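PDB 6QYY: capsid fiber protein from Bacillus phage phi29, which forms the trimeric fibers on the phage head, the segment here being the N-terminal base that probably seats each fiber on the capsid. Local coordinates for residues 5-13 and 21-31; 60-71 and 101-112. All coordinates share one frame; numbering follows the deposited sequence.

Contact 1. Residues 5-13 and 21-31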
# COMPACT_ATOMS: atom_id res chain seq x y z
N PHE A 5 10.63 -4.91 -14.17
CA PHE A 5 10.91 -6.29 -14.57
C PHE A 5 10.37 -6.52 -15.97
O PHE A 5 9.52 -5.78 -16.47
CB PHE A 5 10.34 -7.30 -13.56
CG PHE A 5 8.82 -7.41 -13.55
CD1 PHE A 5 8.17 -8.39 -14.30
CD2 PHE A 5 8.05 -6.58 -12.74
CE1 PHE A 5 6.79 -8.51 -14.27
CE2 PHE A 5 6.66 -6.69 -12.71
CZ PHE A 5 6.03 -7.66 -13.48
N THR A 6 10.89 -7.55 -16.62
CA THR A 6 10.47 -7.87 -17.97
C THR A 6 9.38 -8.93 -17.94
O THR A 6 9.43 -9.87 -17.14
CB THR A 6 11.67 -8.32 -18.81
OG1 THR A 6 12.54 -7.19 -18.98
CG2 THR A 6 11.22 -8.81 -20.21
N ALA A 7 8.37 -8.74 -18.77
CA ALA A 7 7.25 -9.66 -18.87
C ALA A 7 6.96 -9.89 -20.35
O ALA A 7 7.43 -9.15 -21.21
CB ALA A 7 6.02 -9.12 -18.15
N ARG A 8 6.19 -10.93 -20.63
CA ARG A 8 5.70 -11.19 -21.97
C ARG A 8 4.19 -11.08 -21.95
O ARG A 8 3.54 -11.58 -21.03
CB ARG A 8 6.14 -12.58 -22.46
CG ARG A 8 5.76 -12.86 -23.91
CD ARG A 8 6.35 -14.18 -24.42
NE ARG A 8 7.79 -14.33 -24.19
CZ ARG A 8 8.74 -13.89 -25.02
NH1 ARG A 8 8.42 -13.25 -26.13
NH2 ARG A 8 10.02 -14.08 -24.72
N ALA A 9 3.62 -10.40 -22.94
CA ALA A 9 2.17 -10.29 -23.03
C ALA A 9 1.61 -11.61 -23.53
O ALA A 9 1.96 -12.06 -24.63
CB ALA A 9 1.78 -9.15 -23.97
N LYS A 10 0.74 -12.24 -22.75
CA LYS A 10 0.14 -13.48 -23.20
C LYS A 10 -1.09 -13.25 -24.06
O LYS A 10 -1.53 -14.18 -24.76
CB LYS A 10 -0.18 -14.37 -21.99
CG LYS A 10 -1.59 -14.33 -21.46
CD LYS A 10 -1.79 -15.55 -20.56
CE LYS A 10 -3.23 -15.69 -20.07
NZ LYS A 10 -3.49 -17.02 -19.44
N SER A 11 -1.64 -12.04 -24.06
CA SER A 11 -2.66 -11.61 -24.98
C SER A 11 -2.49 -10.11 -25.13
O SER A 11 -1.71 -9.49 -24.40
CB SER A 11 -4.06 -11.97 -24.48
OG SER A 11 -4.19 -11.61 -23.12
N ASN A 12 -3.19 -9.52 -26.09
CA ASN A 12 -2.99 -8.09 -26.32
C ASN A 12 -3.35 -7.30 -25.07
O ASN A 12 -4.35 -7.58 -24.41
CB ASN A 12 -3.82 -7.63 -27.52
CG ASN A 12 -3.33 -8.21 -28.84
OD1 ASN A 12 -2.13 -8.13 -29.15
ND2 ASN A 12 -4.24 -8.77 -29.61
N VAL A 13 -2.51 -6.32 -24.74
CA VAL A 13 -2.71 -5.48 -23.57
C VAL A 13 -2.83 -4.03 -24.03
O VAL A 13 -1.97 -3.53 -24.77
CB VAL A 13 -1.57 -5.64 -22.55
CG1 VAL A 13 -1.61 -4.53 -21.49
CG2 VAL A 13 -1.63 -7.01 -21.88
N TYR A 21 -0.87 -10.82 -13.38
CA TYR A 21 0.40 -11.49 -13.62
C TYR A 21 0.17 -12.99 -13.59
O TYR A 21 -0.59 -13.50 -12.75
CB TYR A 21 1.42 -11.10 -12.56
CG TYR A 21 1.79 -9.65 -12.56
CD1 TYR A 21 1.56 -8.84 -13.66
CD2 TYR A 21 2.38 -9.07 -11.43
CE1 TYR A 21 1.93 -7.48 -13.65
CE2 TYR A 21 2.75 -7.74 -11.42
CZ TYR A 21 2.52 -6.95 -12.51
OH TYR A 21 2.91 -5.63 -12.48
N SER A 22 0.83 -13.71 -14.49
CA SER A 22 0.65 -15.16 -14.52
C SER A 22 1.96 -15.83 -14.87
O SER A 22 2.88 -15.21 -15.42
CB SER A 22 -0.46 -15.57 -15.50
OG SER A 22 -0.02 -15.42 -16.84
N GLN A 23 2.03 -17.11 -14.54
CA GLN A 23 3.21 -17.93 -14.77
C GLN A 23 3.29 -18.30 -16.24
O GLN A 23 2.40 -18.99 -16.76
CB GLN A 23 3.14 -19.18 -13.89
CG GLN A 23 4.32 -20.12 -13.98
CD GLN A 23 5.63 -19.45 -13.66
OE1 GLN A 23 6.67 -19.81 -14.20
NE2 GLN A 23 5.60 -18.47 -12.76
N GLY A 24 4.34 -17.85 -16.92
CA GLY A 24 4.66 -18.31 -18.26
C GLY A 24 5.84 -19.25 -18.25
O GLY A 24 6.20 -19.84 -17.23
N ASP A 25 6.47 -19.39 -19.42
CA ASP A 25 7.64 -20.26 -19.56
C ASP A 25 8.89 -19.44 -19.26
O ASP A 25 9.33 -18.64 -20.09
CB ASP A 25 7.69 -20.87 -20.95
CG ASP A 25 8.13 -22.32 -20.93
OD1 ASP A 25 7.47 -23.16 -21.58
OD2 ASP A 25 9.13 -22.62 -20.25
N ASP A 26 9.48 -19.64 -18.08
CA ASP A 26 10.67 -18.91 -17.63
C ASP A 26 10.45 -17.40 -17.60
O ASP A 26 11.42 -16.63 -17.61
CB ASP A 26 11.89 -19.24 -18.49
CG ASP A 26 12.63 -20.46 -18.01
OD1 ASP A 26 11.99 -21.34 -17.40
OD2 ASP A 26 13.86 -20.54 -18.25
N ILE A 27 9.20 -16.94 -17.56
CA ILE A 27 8.92 -15.51 -17.60
C ILE A 27 7.52 -15.29 -17.06
O ILE A 27 6.66 -16.17 -17.14
CB ILE A 27 9.06 -14.96 -19.05
CG1 ILE A 27 9.23 -13.45 -19.02
CG2 ILE A 27 7.88 -15.40 -19.94
CD1 ILE A 27 9.75 -12.89 -20.32
N ILE A 28 7.31 -14.11 -16.46
CA ILE A 28 5.98 -13.69 -16.05
C ILE A 28 5.23 -13.23 -17.28
O ILE A 28 5.79 -12.53 -18.13
CB ILE A 28 6.04 -12.55 -15.01
CG1 ILE A 28 6.49 -13.07 -13.66
CG2 ILE A 28 4.67 -11.90 -14.83
CD1 ILE A 28 5.53 -14.10 -13.03
N GLU A 29 3.98 -13.65 -17.41
CA GLU A 29 3.13 -13.16 -18.48
C GLU A 29 2.12 -12.17 -17.91
O GLU A 29 1.71 -12.28 -16.75
CB GLU A 29 2.46 -14.33 -19.21
CG GLU A 29 3.49 -15.23 -19.88
CD GLU A 29 2.89 -16.26 -20.83
OE1 GLU A 29 3.57 -16.64 -21.81
OE2 GLU A 29 1.75 -16.70 -20.58
N ILE A 30 1.78 -11.17 -18.71
CA ILE A 30 0.75 -10.22 -18.33
C ILE A 30 -0.41 -10.35 -19.31
O ILE A 30 -0.26 -10.76 -20.46
CB ILE A 30 1.27 -8.76 -18.31
CG1 ILE A 30 1.81 -8.37 -19.68
CG2 ILE A 30 2.32 -8.55 -17.21
CD1 ILE A 30 2.09 -6.86 -19.81
N SER A 31 -1.59 -9.99 -18.82
CA SER A 31 -2.80 -9.95 -19.63
C SER A 31 -3.79 -9.10 -18.85
O SER A 31 -3.56 -8.79 -17.67
CB SER A 31 -3.36 -11.35 -19.92
OG SER A 31 -3.56 -12.07 -18.72

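Contact 2. Residues 60-71 and 101-112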
# COMPACT_ATOMS: atom_id res chain seq x y z
N LEU A 60 2.02 2.85 -4.54
CA LEU A 60 0.57 2.73 -4.70
C LEU A 60 -0.14 3.89 -4.01
O LEU A 60 -0.01 4.07 -2.79
CB LEU A 60 0.08 1.41 -4.13
CG LEU A 60 0.77 0.15 -4.67
CD1 LEU A 60 0.41 -1.05 -3.79
CD2 LEU A 60 0.36 -0.08 -6.13
N ALA A 61 -0.92 4.64 -4.77
CA ALA A 61 -1.92 5.51 -4.17
C ALA A 61 -3.12 5.56 -5.10
O ALA A 61 -4.19 5.04 -4.78
CB ALA A 61 -1.37 6.91 -3.89
N ALA A 62 -2.94 6.13 -6.29
CA ALA A 62 -4.01 6.25 -7.26
C ALA A 62 -3.59 5.64 -8.60
O ALA A 62 -2.40 5.64 -8.95
CB ALA A 62 -4.42 7.71 -7.46
N TRP A 63 -4.56 5.11 -9.33
CA TRP A 63 -4.34 4.59 -10.68
C TRP A 63 -5.25 5.29 -11.67
O TRP A 63 -6.35 5.71 -11.32
CB TRP A 63 -4.62 3.09 -10.77
CG TRP A 63 -3.58 2.20 -10.24
CD1 TRP A 63 -2.28 2.52 -9.93
CD2 TRP A 63 -3.73 0.81 -9.96
NE1 TRP A 63 -1.62 1.40 -9.46
CE2 TRP A 63 -2.49 0.34 -9.46
CE3 TRP A 63 -4.80 -0.09 -10.06
CZ2 TRP A 63 -2.30 -0.99 -9.08
CZ3 TRP A 63 -4.60 -1.41 -9.68
CH2 TRP A 63 -3.37 -1.85 -9.19
N GLN A 64 -4.80 5.38 -12.92
CA GLN A 64 -5.64 5.82 -14.03
C GLN A 64 -6.05 4.59 -14.84
O GLN A 64 -5.18 3.86 -15.34
CB GLN A 64 -4.89 6.81 -14.92
CG GLN A 64 -4.72 8.13 -14.29
CD GLN A 64 -3.69 9.00 -14.99
OE1 GLN A 64 -2.75 8.52 -15.63
NE2 GLN A 64 -3.88 10.28 -14.86
N VAL A 65 -7.36 4.37 -14.97
CA VAL A 65 -7.91 3.19 -15.64
C VAL A 65 -9.07 3.59 -16.55
O VAL A 65 -9.88 4.45 -16.20
CB VAL A 65 -8.39 2.12 -14.63
CG1 VAL A 65 -8.78 0.86 -15.39
CG2 VAL A 65 -7.29 1.80 -13.61
N ILE A 66 -9.17 2.94 -17.70
CA ILE A 66 -10.32 3.15 -18.58
C ILE A 66 -11.59 2.63 -17.91
O ILE A 66 -11.63 1.50 -17.41
CB ILE A 66 -10.10 2.46 -19.94
CG1 ILE A 66 -8.87 3.06 -20.66
CG2 ILE A 66 -11.33 2.61 -20.80
CD1 ILE A 66 -9.05 4.49 -21.02
N ALA A 67 -12.64 3.45 -17.92
CA ALA A 67 -13.94 3.03 -17.40
C ALA A 67 -14.64 2.07 -18.36
O ALA A 67 -14.80 2.36 -19.55
CB ALA A 67 -14.83 4.24 -17.16
N GLY A 68 -15.09 0.93 -17.83
CA GLY A 68 -15.90 0.02 -18.63
C GLY A 68 -17.37 0.36 -18.71
O GLY A 68 -18.08 -0.22 -19.53
N SER A 69 -17.84 1.27 -17.86
CA SER A 69 -19.19 1.83 -17.90
C SER A 69 -19.15 3.14 -17.12
O SER A 69 -18.11 3.53 -16.59
CB SER A 69 -20.22 0.84 -17.34
OG SER A 69 -19.88 0.41 -16.04
N ASP A 70 -20.29 3.82 -17.06
CA ASP A 70 -20.31 5.14 -16.43
C ASP A 70 -19.98 5.03 -14.95
O ASP A 70 -20.54 4.20 -14.23
CB ASP A 70 -21.68 5.81 -16.62
CG ASP A 70 -21.90 6.31 -18.05
OD1 ASP A 70 -21.06 6.02 -18.93
OD2 ASP A 70 -22.92 7.00 -18.28
N ILE A 71 -19.05 5.85 -14.50
CA ILE A 71 -18.58 5.84 -13.12
C ILE A 71 -18.87 7.20 -12.51
O ILE A 71 -18.63 8.24 -13.14
CB ILE A 71 -17.08 5.48 -13.03
CG1 ILE A 71 -16.84 4.01 -13.38
CG2 ILE A 71 -16.53 5.79 -11.64
CD1 ILE A 71 -15.37 3.65 -13.56
N GLU A 101 -15.23 11.56 -11.99
CA GLU A 101 -16.34 11.05 -12.79
C GLU A 101 -15.82 10.62 -14.15
O GLU A 101 -14.95 11.27 -14.72
CB GLU A 101 -17.40 12.14 -12.92
CG GLU A 101 -18.64 11.79 -13.70
CD GLU A 101 -19.65 12.92 -13.68
OE1 GLU A 101 -19.44 13.89 -12.93
OE2 GLU A 101 -20.66 12.84 -14.42
N ALA A 102 -16.35 9.52 -14.68
CA ALA A 102 -15.92 9.09 -16.00
C ALA A 102 -17.05 8.35 -16.71
O ALA A 102 -17.66 7.45 -16.14
CB ALA A 102 -14.67 8.19 -15.91
N GLN A 103 -17.33 8.76 -17.95
CA GLN A 103 -18.20 7.97 -18.80
C GLN A 103 -17.44 6.77 -19.36
O GLN A 103 -16.21 6.73 -19.35
CB GLN A 103 -18.74 8.81 -19.97
CG GLN A 103 -19.63 9.97 -19.58
CD GLN A 103 -20.20 10.68 -20.81
OE1 GLN A 103 -19.46 11.04 -21.73
NE2 GLN A 103 -21.51 10.87 -20.82
N GLU A 104 -18.20 5.79 -19.87
CA GLU A 104 -17.59 4.60 -20.44
C GLU A 104 -16.59 4.99 -21.53
O GLU A 104 -16.90 5.77 -22.43
CB GLU A 104 -18.67 3.69 -21.02
CG GLU A 104 -18.12 2.52 -21.82
CD GLU A 104 -19.21 1.56 -22.25
OE1 GLU A 104 -18.94 0.69 -23.11
OE2 GLU A 104 -20.34 1.67 -21.73
N GLY A 105 -15.38 4.44 -21.43
CA GLY A 105 -14.30 4.77 -22.34
C GLY A 105 -13.37 5.86 -21.86
O GLY A 105 -12.25 5.96 -22.37
N GLN A 106 -13.79 6.68 -20.90
CA GLN A 106 -12.92 7.72 -20.37
C GLN A 106 -12.00 7.17 -19.28
O GLN A 106 -12.23 6.10 -18.70
CB GLN A 106 -13.73 8.89 -19.80
CG GLN A 106 -14.02 10.02 -20.78
CD GLN A 106 -14.92 11.11 -20.20
OE1 GLN A 106 -15.67 10.88 -19.24
NE2 GLN A 106 -14.86 12.31 -20.78
N LEU A 107 -10.92 7.91 -19.02
CA LEU A 107 -9.96 7.54 -17.98
C LEU A 107 -10.51 7.95 -16.62
O LEU A 107 -10.81 9.12 -16.39
CB LEU A 107 -8.63 8.23 -18.28
CG LEU A 107 -7.33 7.64 -17.77
CD1 LEU A 107 -7.20 6.18 -18.17
CD2 LEU A 107 -6.13 8.46 -18.27
N VAL A 108 -10.66 6.99 -15.70
CA VAL A 108 -11.08 7.30 -14.34
C VAL A 108 -9.84 7.29 -13.45
O VAL A 108 -8.90 6.50 -13.65
CB VAL A 108 -12.16 6.32 -13.82
CG1 VAL A 108 -11.57 4.94 -13.52
CG2 VAL A 108 -12.84 6.89 -12.57
N THR A 109 -9.79 8.20 -12.48
CA THR A 109 -8.77 8.17 -11.45
C THR A 109 -9.38 7.56 -10.20
O THR A 109 -10.41 8.04 -9.71
CB THR A 109 -8.24 9.57 -11.14
OG1 THR A 109 -7.79 10.17 -12.35
CG2 THR A 109 -7.07 9.47 -10.18
N LEU A 110 -8.75 6.51 -9.69
CA LEU A 110 -9.27 5.80 -8.53
C LEU A 110 -8.19 5.66 -7.47
O LEU A 110 -7.00 5.60 -7.78
CB LEU A 110 -9.78 4.40 -8.89
CG LEU A 110 -8.75 3.42 -9.48
CD1 LEU A 110 -8.14 2.52 -8.37
CD2 LEU A 110 -9.38 2.56 -10.56
N VAL A 111 -8.63 5.60 -6.23
CA VAL A 111 -7.75 5.42 -5.09
C VAL A 111 -7.76 3.94 -4.73
O VAL A 111 -8.83 3.35 -4.52
CB VAL A 111 -8.21 6.28 -3.89
CG1 VAL A 111 -7.46 5.87 -2.63
CG2 VAL A 111 -8.00 7.76 -4.17
N ILE A 112 -6.59 3.34 -4.66
CA ILE A 112 -6.50 1.91 -4.37
C ILE A 112 -6.88 1.67 -2.91
O ILE A 112 -6.31 2.28 -1.99
CB ILE A 112 -5.09 1.39 -4.67
CG1 ILE A 112 -4.78 1.57 -6.15
CG2 ILE A 112 -4.96 -0.07 -4.25
CD1 ILE A 112 -3.27 1.71 -6.42
O HOH W 1 -4.43 4.19 -2.09
O HOH W 2 -5.10 11.07 -12.93

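Contact 1. Residues 5-13 and 21-31
Strands 5-9 and 28-31 run parallel with a strong twist, 56° between their short axes, and R8 pairs with E29 and A9 with I30 in register. Three backbone hydrogen bonds zip them together: R8 N donates to I28 O, I30 N to R8 O at 2.9 Å, and K10 N to I30 O, the last carrying the pairing one residue beyond strand 5-9. R8 O also receives E29 CA at 3.0 Å in a CA-H...O contact. On the face with A7 and A9 the packing is apolar. A7 CB meets I30 CG2 at 3.9 Å, and V13 turns CG2 toward I30 CD1. F5, its CG set between backbone N and carbonyl carbon (chi1 70°), directs the edge of its ring at the face of Y21 in a T-shaped stack, planes at 87° and F5 CZ to Y21 CZ 3.7 Å; its CE1 also rests on I28 CG2. The other face is more polar. I27 CG2 lies against R8 CB at 4.2 Å, while the R8 guanidinium is hydrogen-bonded through NH1 to G50 O. K10 lays its aliphatic stem across E29, with K10 CB 3.3 Å from E29 OE2. The charged atoms stay apart, K10 NZ 5.4 Å from E29 OE2, so any attraction is long-range. Near the end of the pairing S11 OG comes within 3.3 Å of S31 CB. Residues 21-31 themselves fold as a beta hairpin, S22 and E29 exchanging two backbone hydrogen bonds. The 3-9/28-32 pair is the parallel one in an otherwise antiparallel mixed sheet. Strand 3-9 lies between the hairpin and strand 52-57, F5 and A7 being hydrogen-bonded to V55 and T53 respectively, while V99 and Y97 of a second subunit pack on F5 and Y21.

Contact 2. Residues 60-71 and 101-112
W63 and L110, like V65 and V108, form hydrogen-bonded antiparallel pairs, each with two backbone hydrogen bonds, and these make the centre of a long ladder between strands 62-66 and 107-112. I112 N to A61 O continues it at one end and A67 N to Q106 O at the other. There the chain of 103-106 makes a type II turn, whose G105 N donates to A67 O at 2.9 Å; beyond it I71 and A102 exchange two further hydrogen bonds. Side-chain oxygens fix this end: D70 OD1, its CG anti to the carbonyl carbon (chi1 -74°), accepts E104 N at 3.0 Å, and Q106 OE1 takes Q103 N within the turn. Apolar contacts line the face of W63, V65, V108 and L110. The methyl CD1 of I112 sits over one face of the W63 indole, 3.4 Å from the centroid of the five-membered ring and 12° off its normal, a CH-pi contact; L60 CD2 reaches the same methyl. V65 CG2 touches L110 CD2 at 3.8 Å, and the I71 and V108 side chains cross at about a right angle, I71 CG2 to V108 CG2 4.0 Å. On the opposite face I66 CD1 meets L107 CD1, and L107 CG leans on Q64 CB at 3.8 Å. One water donates to both A61 O and I112 O, giving A61 O a second partner beside I112 N. V3 of a third subunit packs on A62 and T109, and L117 of a second on W63 and I112. The chemistry is thus divided: the backbone ladder sets the register, one face is apolar and buried beside Y41 and V42, and the turn end, rich in charged and polar side chains, lies largely toward solvent.

Overall arrangement
From the N terminus, strand 3-9 comes first, and contact 1 closes a short loop when the chain returns through 21-31 to lie beside it. The chain then passes through strands 41-42 and 52-57, the outermost strands, within this chain, of the mixed sheet that holds contact 1. Contact 2 spans a longer excursion, through strands 76-79, 85-87 and 96-98, and ties strand 62-66, outermost within this chain but hydrogen-bonded at A62 to a third subunit, to strand 107-112. The contacts are in series, neither nested nor crossed, on opposite sides of the chain's centre. The centres of contact 1 and contact 2 are about 24 Å apart. Each pairs neighbouring strands in a different sheet, and both touch the second subunit.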